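Local coordinates for protein beta-galacturonidase (Eisenbergiella tayi, PDB 6NCW) that hydrolyses beta-galacturonides as a glycoside hydrolase of family 2, and may also have the beta-glucuronidase activity assigned to its relatives, at residues Asp324-Gly338 and His367-Cys379. Numbering follows the deposited sequence.
Sequences DEQGILVWEENHARG and HPSIYIWGILNEC. With GOL (glycerol), chain G.
Strands 329-333 and 370-374 run parallel, their axes 23° apart and 4.6 Å at the closest, and their ladder shows how a TIM barrel binds its strands from the bottom of the barrel to the active site. Val330 N donates to Ser369 O and Val330 O receives Tyr371 N, while Gly374 N reaches Glu332 O at 2.8 Å. At the N-terminal ends, the Asp324 carboxylate collects three donors from the turn 367-370. Its OD1 accepts Ser369 N nearly along the C-O axis and Ser369 OG, at 2.7 Å, from the syn side and the opposite face of the carboxylate plane; its OD2 takes His367 ND1 at 2.5 Å on the syn side.

Inside the barrel, Trp331 packs CB against Ile372 CG2 (3.6 Å), and Gly374 N sits over one face of its indole, offset toward the rim. Its NE1 donates to Glu333 OE2, whose carboxylate is also held by Arg309 and His312. Beyond the strands, Asn334 OD1 accepts Leu376 N (2.9 Å) on an in-plane lone pair; its CG stands between the backbone N and the carbonyl carbon (chi1 71°), which turns the amide across to the other segment. Arg337 and Asn377, both galacturonate-binding residues, here grip glycerol instead: Arg337 NE holds glycerol O2 at 2.8 Å and NH2 holds glycerol O3, while Asn377 ND2 donates to glycerol O1 and its OD1 accepts from Arg309, fixing the amide's rotation.

Outside the barrel, Glu332, also bonded to His364, and Val330 face helix 317-326, and Ile375 meets helix 384-400. Strand 307-309 flanks 329-333, strand 406-410 flanks 370-374, and Trp331 and Tyr371 touch strand 461-466.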
ATOM      1  N   ASP A 324     -18.579 -18.399  25.332  1.00 21.37           N
ATOM      2  CA  ASP A 324     -19.651 -18.785  26.257  1.00 23.92           C
ATOM      3  C   ASP A 324     -20.587 -17.621  26.548  1.00 26.75           C
ATOM      4  O   ASP A 324     -21.810 -17.747  26.421  1.00 28.22           O
ATOM      5  CB  ASP A 324     -19.063 -19.296  27.577  1.00 21.82           C
ATOM      6  CG  ASP A 324     -18.297 -20.584  27.424  1.00 22.71           C
ATOM      7  OD1 ASP A 324     -18.507 -21.298  26.416  1.00 24.09           O
ATOM      8  OD2 ASP A 324     -17.468 -20.878  28.317  1.00 26.48           O
ATOM      9  N   GLU A 325     -20.020 -16.473  26.959  1.00 23.56           N
ATOM     10  CA  GLU A 325     -20.813 -15.298  27.322  1.00 24.60           C
ATOM     11  C   GLU A 325     -21.571 -14.692  26.149  1.00 25.59           C
ATOM     12  O   GLU A 325     -22.577 -14.015  26.376  1.00 24.10           O
ATOM     13  CB  GLU A 325     -19.920 -14.217  27.939  1.00 26.02           C
ATOM     14  CG  GLU A 325     -19.376 -14.618  29.290  1.00 28.98           C
ATOM     15  CD  GLU A 325     -18.387 -13.627  29.867  1.00 34.06           C
ATOM     16  OE1 GLU A 325     -17.494 -14.069  30.617  1.00 37.21           O
ATOM     17  OE2 GLU A 325     -18.507 -12.413  29.599  1.00 37.53           O
ATOM     18  N   GLN A 326     -21.117 -14.893  24.907  1.00 23.94           N
ATOM     19  CA  GLN A 326     -21.763 -14.251  23.768  1.00 24.59           C
ATOM     20  C   GLN A 326     -22.544 -15.224  22.891  1.00 23.08           C
ATOM     21  O   GLN A 326     -23.129 -14.806  21.891  1.00 26.76           O
ATOM     22  CB  GLN A 326     -20.718 -13.474  22.949  1.00 22.25           C
ATOM     23  CG  GLN A 326     -20.200 -12.247  23.728  1.00 25.06           C
ATOM     24  CD  GLN A 326     -19.001 -11.519  23.070  1.00 25.04           C
ATOM     25  OE1 GLN A 326     -19.167 -10.485  22.439  1.00 27.41           O
ATOM     26  NE2 GLN A 326     -17.802 -12.035  23.276  1.00 20.90           N
ATOM     27  N   GLY A 327     -22.613 -16.497  23.260  1.00 26.35           N
ATOM     28  CA  GLY A 327     -23.431 -17.434  22.514  1.00 24.71           C
ATOM     29  C   GLY A 327     -22.825 -17.864  21.202  1.00 24.89           C
ATOM     30  O   GLY A 327     -23.557 -18.175  20.262  1.00 25.99           O
ATOM     31  N   ILE A 328     -21.501 -17.878  21.106  1.00 23.74           N
ATOM     32  CA  ILE A 328     -20.803 -18.254  19.881  1.00 21.08           C
ATOM     33  C   ILE A 328     -20.439 -19.731  19.981  1.00 20.01           C
ATOM     34  O   ILE A 328     -19.826 -20.151  20.962  1.00 21.71           O
ATOM     35  CB  ILE A 328     -19.558 -17.369  19.673  1.00 24.88           C
ATOM     36  CG1 ILE A 328     -19.985 -15.907  19.461  1.00 25.64           C
ATOM     37  CG2 ILE A 328     -18.723 -17.863  18.493  1.00 21.13           C
ATOM     38  CD1 ILE A 328     -18.859 -14.895  19.529  1.00 28.88           C
ATOM     39  N   LEU A 329     -20.832 -20.524  18.983  1.00 19.29           N
ATOM     40  CA  LEU A 329     -20.542 -21.954  18.988  1.00 18.47           C
ATOM     41  C   LEU A 329     -19.102 -22.219  18.561  1.00 21.50           C
ATOM     42  O   LEU A 329     -18.571 -21.567  17.659  1.00 22.11           O
ATOM     43  CB  LEU A 329     -21.513 -22.690  18.061  1.00 20.44           C
ATOM     44  CG  LEU A 329     -22.986 -22.535  18.473  1.00 22.47           C
ATOM     45  CD1 LEU A 329     -23.912 -22.883  17.324  1.00 23.50           C
ATOM     46  CD2 LEU A 329     -23.267 -23.401  19.700  1.00 21.22           C
ATOM     47  N   VAL A 330     -18.468 -23.188  19.208  1.00 20.30           N
ATOM     48  CA  VAL A 330     -17.057 -23.463  19.010  1.00 17.80           C
ATOM     49  C   VAL A 330     -16.879 -24.918  18.588  1.00 20.04           C
ATOM     50  O   VAL A 330     -17.385 -25.837  19.239  1.00 21.91           O
ATOM     51  CB  VAL A 330     -16.231 -23.146  20.275  1.00 20.78           C
ATOM     52  CG1 VAL A 330     -14.781 -23.576  20.084  1.00 14.14           C
ATOM     53  CG2 VAL A 330     -16.281 -21.659  20.564  1.00 18.31           C
ATOM     54  N   TRP A 331     -16.190 -25.109  17.475  1.00 20.73           N
ATOM     55  CA  TRP A 331     -15.507 -26.351  17.151  1.00 17.46           C
ATOM     56  C   TRP A 331     -14.084 -26.213  17.686  1.00 20.99           C
ATOM     57  O   TRP A 331     -13.350 -25.321  17.251  1.00 20.14           O
ATOM     58  CB  TRP A 331     -15.532 -26.557  15.627  1.00 19.23           C
ATOM     59  CG  TRP A 331     -14.571 -27.570  15.026  1.00 19.15           C
ATOM     60  CD1 TRP A 331     -13.218 -27.673  15.251  1.00 20.03           C
ATOM     61  CD2 TRP A 331     -14.885 -28.563  14.049  1.00 19.09           C
ATOM     62  NE1 TRP A 331     -12.686 -28.694  14.496  1.00 19.61           N
ATOM     63  CE2 TRP A 331     -13.690 -29.260  13.755  1.00 19.26           C
ATOM     64  CE3 TRP A 331     -16.060 -28.933  13.382  1.00 20.47           C
ATOM     65  CZ2 TRP A 331     -13.639 -30.303  12.826  1.00 18.76           C
ATOM     66  CZ3 TRP A 331     -16.006 -29.994  12.475  1.00 23.44           C
ATOM     67  CH2 TRP A 331     -14.800 -30.648  12.192  1.00 15.80           C
ATOM     68  N   GLU A 332     -13.700 -27.052  18.653  1.00 18.60           N
ATOM     69  CA  GLU A 332     -12.326 -27.067  19.132  1.00 16.62           C
ATOM     70  C   GLU A 332     -11.667 -28.377  18.719  1.00 18.02           C
ATOM     71  O   GLU A 332     -12.289 -29.438  18.792  1.00 21.04           O
ATOM     72  CB  GLU A 332     -12.244 -26.866  20.653  1.00 20.35           C
ATOM     73  CG  GLU A 332     -10.805 -26.762  21.154  1.00 18.60           C
ATOM     74  CD  GLU A 332     -10.648 -26.231  22.589  1.00 24.75           C
ATOM     75  OE1 GLU A 332     -10.045 -25.142  22.759  1.00 24.22           O
ATOM     76  OE2 GLU A 332     -11.100 -26.902  23.549  1.00 24.06           O
ATOM     77  N   GLU A 333     -10.419 -28.309  18.248  1.00 17.61           N
ATOM     78  CA  GLU A 333      -9.718 -29.510  17.804  1.00 20.64           C
ATOM     79  C   GLU A 333      -8.353 -29.628  18.478  1.00 20.66           C
ATOM     80  O   GLU A 333      -7.816 -28.652  19.003  1.00 20.19           O
ATOM     81  CB  GLU A 333      -9.558 -29.543  16.269  1.00 18.53           C
ATOM     82  CG  GLU A 333      -8.827 -28.345  15.636  1.00 20.40           C
ATOM     83  CD  GLU A 333      -8.951 -28.366  14.112  1.00 24.15           C
ATOM     84  OE1 GLU A 333      -8.034 -27.869  13.413  1.00 22.53           O
ATOM     85  OE2 GLU A 333      -9.989 -28.879  13.618  1.00 20.51           O
ATOM     86  N   ASN A 334      -7.801 -30.848  18.472  1.00 18.93           N
ATOM     87  CA  ASN A 334      -6.460 -31.058  18.994  1.00 21.35           C
ATOM     88  C   ASN A 334      -5.426 -30.455  18.040  1.00 20.42           C
ATOM     89  O   ASN A 334      -5.738 -30.046  16.918  1.00 20.27           O
ATOM     90  CB  ASN A 334      -6.184 -32.548  19.253  1.00 20.70           C
ATOM     91  CG  ASN A 334      -6.033 -33.396  17.980  1.00 24.06           C
ATOM     92  OD1 ASN A 334      -6.524 -33.066  16.897  1.00 25.99           O
ATOM     93  ND2 ASN A 334      -5.355 -34.524  18.130  1.00 26.87           N
ATOM     94  N   HIS A 335      -4.189 -30.363  18.515  1.00 20.24           N
ATOM     95  CA  HIS A 335      -3.156 -29.660  17.762  1.00 21.88           C
ATOM     96  C   HIS A 335      -2.564 -30.597  16.715  1.00 22.84           C
ATOM     97  O   HIS A 335      -1.751 -31.465  17.037  1.00 21.42           O
ATOM     98  CB  HIS A 335      -2.069 -29.123  18.682  1.00 19.44           C
ATOM     99  CG  HIS A 335      -0.940 -28.493  17.933  1.00 20.14           C
ATOM    100  ND1 HIS A 335       0.337 -28.403  18.438  1.00 22.07           N
ATOM    101  CD2 HIS A 335      -0.895 -27.942  16.696  1.00 16.77           C
ATOM    102  CE1 HIS A 335       1.120 -27.807  17.549  1.00 23.05           C
ATOM    103  NE2 HIS A 335       0.393 -27.517  16.482  1.00 20.44           N
ATOM    104  N   ALA A 336      -2.972 -30.413  15.455  1.00 21.33           N
ATOM    105  CA  ALA A 336      -2.430 -31.152  14.320  1.00 20.39           C
ATOM    106  C   ALA A 336      -2.886 -30.477  13.027  1.00 24.29           C
ATOM    107  O   ALA A 336      -4.049 -30.077  12.923  1.00 25.56           O
ATOM    108  CB  ALA A 336      -2.897 -32.610  14.344  1.00 18.43           C
ATOM    109  N   ARG A 337      -1.991 -30.370  12.040  1.00 22.85           N
ATOM    110  CA  ARG A 337      -2.403 -29.863  10.726  1.00 22.48           C
ATOM    111  C   ARG A 337      -1.557 -30.467   9.610  1.00 21.50           C
ATOM    112  O   ARG A 337      -0.345 -30.219   9.540  1.00 21.42           O
ATOM    113  CB  ARG A 337      -2.325 -28.333  10.659  1.00 20.45           C
ATOM    114  CG  ARG A 337      -2.739 -27.776   9.292  1.00 19.45           C
ATOM    115  CD  ARG A 337      -1.814 -26.612   8.740  1.00 18.09           C
ATOM    116  NE  ARG A 337      -2.109 -26.452   7.317  1.00 22.60           N
ATOM    117  CZ  ARG A 337      -1.599 -27.208   6.345  1.00 22.84           C
ATOM    118  NH1 ARG A 337      -0.693 -28.147   6.608  1.00 19.79           N
ATOM    119  NH2 ARG A 337      -1.989 -27.008   5.096  1.00 24.59           N
ATOM    120  N   GLY A 338      -2.207 -31.222   8.724  1.00 20.55           N
ATOM    121  CA  GLY A 338      -1.605 -31.598   7.453  1.00 23.26           C
ATOM    122  C   GLY A 338      -0.485 -32.608   7.554  1.00 27.59           C
ATOM    123  O   GLY A 338       0.401 -32.635   6.693  1.00 30.90           O
ATOM    124  N   HIS A 367     -17.224 -25.833  28.952  1.00 23.90           N
ATOM    125  CA  HIS A 367     -17.581 -24.678  28.121  1.00 23.77           C
ATOM    126  C   HIS A 367     -18.819 -24.981  27.295  1.00 22.47           C
ATOM    127  O   HIS A 367     -18.756 -25.835  26.404  1.00 22.52           O
ATOM    128  CB  HIS A 367     -16.415 -24.275  27.203  1.00 20.52           C
ATOM    129  CG  HIS A 367     -15.302 -23.574  27.922  1.00 23.61           C
ATOM    130  ND1 HIS A 367     -15.342 -22.228  28.231  1.00 26.01           N
ATOM    131  CD2 HIS A 367     -14.132 -24.036  28.418  1.00 24.83           C
ATOM    132  CE1 HIS A 367     -14.244 -21.895  28.888  1.00 23.92           C
ATOM    133  NE2 HIS A 367     -13.493 -22.975  29.013  1.00 25.69           N
ATOM    134  N   PRO A 368     -19.959 -24.342  27.557  1.00 25.61           N
ATOM    135  CA  PRO A 368     -21.142 -24.616  26.727  1.00 21.37           C
ATOM    136  C   PRO A 368     -20.945 -24.267  25.263  1.00 21.69           C
ATOM    137  O   PRO A 368     -21.632 -24.838  24.404  1.00 22.38           O
ATOM    138  CB  PRO A 368     -22.226 -23.744  27.372  1.00 18.56           C
ATOM    139  CG  PRO A 368     -21.432 -22.605  28.013  1.00 22.24           C
ATOM    140  CD  PRO A 368     -20.208 -23.283  28.551  1.00 23.14           C
ATOM    141  N   SER A 369     -20.042 -23.338  24.941  1.00 20.14           N
ATOM    142  CA  SER A 369     -19.852 -22.963  23.539  1.00 20.29           C
ATOM    143  C   SER A 369     -19.316 -24.123  22.717  1.00 18.76           C
ATOM    144  O   SER A 369     -19.652 -24.260  21.532  1.00 19.42           O
ATOM    145  CB  SER A 369     -18.906 -21.769  23.431  1.00 19.46           C
ATOM    146  OG  SER A 369     -17.635 -22.096  23.974  1.00 23.03           O
ATOM    147  N   ILE A 370     -18.486 -24.969  23.320  1.00 18.73           N
ATOM    148  CA  ILE A 370     -17.880 -26.074  22.588  1.00 16.47           C
ATOM    149  C   ILE A 370     -18.965 -27.103  22.312  1.00 22.05           C
ATOM    150  O   ILE A 370     -19.469 -27.734  23.244  1.00 19.35           O
ATOM    151  CB  ILE A 370     -16.726 -26.696  23.363  1.00 17.90           C
ATOM    152  CG1 ILE A 370     -15.589 -25.681  23.565  1.00 19.35           C
ATOM    153  CG2 ILE A 370     -16.214 -27.901  22.597  1.00 20.12           C
ATOM    154  CD1 ILE A 370     -14.580 -26.156  24.596  1.00 18.13           C
ATOM    155  N   TYR A 371     -19.333 -27.282  21.041  1.00 20.19           N
ATOM    156  CA  TYR A 371     -20.363 -28.252  20.709  1.00 19.40           C
ATOM    157  C   TYR A 371     -19.820 -29.486  20.000  1.00 23.85           C
ATOM    158  O   TYR A 371     -20.555 -30.477  19.868  1.00 24.69           O
ATOM    159  CB  TYR A 371     -21.460 -27.597  19.850  1.00 22.61           C
ATOM    160  CG  TYR A 371     -21.045 -27.381  18.416  1.00 24.00           C
ATOM    161  CD1 TYR A 371     -20.257 -26.286  18.049  1.00 21.11           C
ATOM    162  CD2 TYR A 371     -21.427 -28.285  17.429  1.00 23.34           C
ATOM    163  CE1 TYR A 371     -19.883 -26.094  16.739  1.00 21.49           C
ATOM    164  CE2 TYR A 371     -21.050 -28.113  16.124  1.00 20.88           C
ATOM    165  CZ  TYR A 371     -20.280 -27.021  15.783  1.00 23.35           C
ATOM    166  OH  TYR A 371     -19.908 -26.887  14.487  1.00 21.50           O
ATOM    167  N   ILE A 372     -18.548 -29.485  19.597  1.00 19.45           N
ATOM    168  CA  ILE A 372     -17.984 -30.604  18.855  1.00 20.36           C
ATOM    169  C   ILE A 372     -16.479 -30.641  19.085  1.00 23.57           C
ATOM    170  O   ILE A 372     -15.832 -29.597  19.215  1.00 19.82           O
ATOM    171  CB  ILE A 372     -18.336 -30.485  17.355  1.00 21.14           C
ATOM    172  CG1 ILE A 372     -17.897 -31.723  16.589  1.00 19.57           C
ATOM    173  CG2 ILE A 372     -17.718 -29.220  16.770  1.00 19.30           C
ATOM    174  CD1 ILE A 372     -18.436 -31.771  15.183  1.00 22.91           C
ATOM    175  N   TRP A 373     -15.924 -31.852  19.155  1.00 21.68           N
ATOM    176  CA  TRP A 373     -14.478 -32.043  19.214  1.00 24.64           C
ATOM    177  C   TRP A 373     -13.949 -32.453  17.844  1.00 20.64           C
ATOM    178  O   TRP A 373     -14.468 -33.389  17.233  1.00 21.81           O
ATOM    179  CB  TRP A 373     -14.088 -33.115  20.239  1.00 21.14           C
ATOM    180  CG  TRP A 373     -14.503 -32.849  21.677  1.00 24.41           C
ATOM    181  CD1 TRP A 373     -15.368 -33.598  22.432  1.00 26.30           C
ATOM    182  CD2 TRP A 373     -14.043 -31.797  22.531  1.00 22.15           C
ATOM    183  NE1 TRP A 373     -15.481 -33.073  23.695  1.00 22.45           N
ATOM    184  CE2 TRP A 373     -14.682 -31.963  23.784  1.00 25.32           C
ATOM    185  CE3 TRP A 373     -13.166 -30.718  22.359  1.00 23.87           C
ATOM    186  CZ2 TRP A 373     -14.471 -31.085  24.857  1.00 22.32           C
ATOM    187  CZ3 TRP A 373     -12.954 -29.850  23.424  1.00 20.97           C
ATOM    188  CH2 TRP A 373     -13.602 -30.042  24.656  1.00 27.08           C
ATOM    189  N   GLY A 374     -12.874 -31.807  17.400  1.00 22.22           N
ATOM    190  CA  GLY A 374     -12.240 -32.189  16.156  1.00 19.93           C
ATOM    191  C   GLY A 374     -10.880 -32.807  16.375  1.00 19.43           C
ATOM    192  O   GLY A 374     -10.238 -32.565  17.401  1.00 18.40           O
ATOM    193  N   ILE A 375     -10.403 -33.605  15.423  1.00 25.64           N
ATOM    194  CA  ILE A 375      -9.038 -34.116  15.506  1.00 26.42           C
ATOM    195  C   ILE A 375      -8.366 -34.051  14.138  1.00 25.30           C
ATOM    196  O   ILE A 375      -9.028 -34.047  13.095  1.00 22.42           O
ATOM    197  CB  ILE A 375      -8.982 -35.567  16.045  1.00 27.65           C
ATOM    198  CG1 ILE A 375      -9.760 -36.530  15.138  1.00 24.16           C
ATOM    199  CG2 ILE A 375      -9.487 -35.646  17.463  1.00 21.27           C
ATOM    200  CD1 ILE A 375      -9.688 -37.982  15.614  1.00 23.97           C
ATOM    201  N   LEU A 376      -7.035 -33.980  14.161  1.00 22.26           N
ATOM    202  CA  LEU A 376      -6.191 -34.379  13.031  1.00 22.71           C
ATOM    203  C   LEU A 376      -6.641 -33.751  11.711  1.00 22.12           C
ATOM    204  O   LEU A 376      -6.845 -34.437  10.699  1.00 18.45           O
ATOM    205  CB  LEU A 376      -6.152 -35.901  12.914  1.00 24.55           C
ATOM    206  CG  LEU A 376      -5.619 -36.648  14.136  1.00 28.75           C
ATOM    207  CD1 LEU A 376      -5.577 -38.143  13.817  1.00 25.79           C
ATOM    208  CD2 LEU A 376      -4.243 -36.100  14.577  1.00 20.43           C
ATOM    209  N   ASN A 377      -6.772 -32.425  11.725  1.00 20.43           N
ATOM    210  CA  ASN A 377      -7.052 -31.665  10.516  1.00 19.89           C
ATOM    211  C   ASN A 377      -6.124 -32.055   9.367  1.00 19.73           C
ATOM    212  O   ASN A 377      -4.900 -31.952   9.479  1.00 20.14           O
ATOM    213  CB  ASN A 377      -6.925 -30.167  10.807  1.00 19.11           C
ATOM    214  CG  ASN A 377      -7.084 -29.330   9.554  1.00 22.77           C
ATOM    215  OD1 ASN A 377      -8.209 -29.026   9.138  1.00 22.13           O
ATOM    216  ND2 ASN A 377      -5.955 -28.967   8.929  1.00 19.17           N
ATOM    217  N   GLU A 378      -6.725 -32.511   8.264  1.00 18.55           N
ATOM    218  CA  GLU A 378      -6.017 -32.845   7.027  1.00 21.13           C
ATOM    219  C   GLU A 378      -4.846 -33.812   7.245  1.00 23.29           C
ATOM    220  O   GLU A 378      -3.847 -33.768   6.525  1.00 20.36           O
ATOM    221  CB  GLU A 378      -5.532 -31.576   6.316  1.00 23.71           C
ATOM    222  CG  GLU A 378      -6.675 -30.699   5.807  1.00 24.68           C
ATOM    223  CD  GLU A 378      -6.224 -29.686   4.761  1.00 31.67           C
ATOM    224  OE1 GLU A 378      -4.993 -29.561   4.535  1.00 29.44           O
ATOM    225  OE2 GLU A 378      -7.107 -29.015   4.165  1.00 32.20           O
ATOM    226  N   CYS A 379      -4.947 -34.709   8.215  1.00 21.20           N
ATOM    227  CA  CYS A 379      -3.912 -35.723   8.370  1.00 24.52           C
ATOM    228  C   CYS A 379      -4.222 -36.908   7.445  1.00 26.55           C
ATOM    229  O   CYS A 379      -5.110 -36.835   6.584  1.00 25.84           O
ATOM    230  CB  CYS A 379      -3.753 -36.071   9.849  1.00 25.18           C
ATOM    231  SG  CYS A 379      -3.119 -34.629  10.790  1.00 24.34           S
TER
HETATM  232  C1  GOL G 603      -5.516 -26.485   5.956  1.00 24.70           C
HETATM  233  O1  GOL G 603      -6.391 -27.188   6.787  1.00 24.23           O
HETATM  234  C2  GOL G 603      -5.375 -25.022   6.492  1.00 22.91           C
HETATM  235  O2  GOL G 603      -4.442 -24.921   7.504  1.00 22.45           O
HETATM  236  C3  GOL G 603      -4.891 -24.185   5.281  1.00 24.83           C
HETATM  237  O3  GOL G 603      -3.546 -24.556   4.990  1.00 21.59           O
HETATM  238  O   HOH W   1     -10.092 -31.395  12.374  1.00 19.97           O
HETATM  239  O   HOH W   2      -6.434 -31.002  14.354  1.00 23.04           O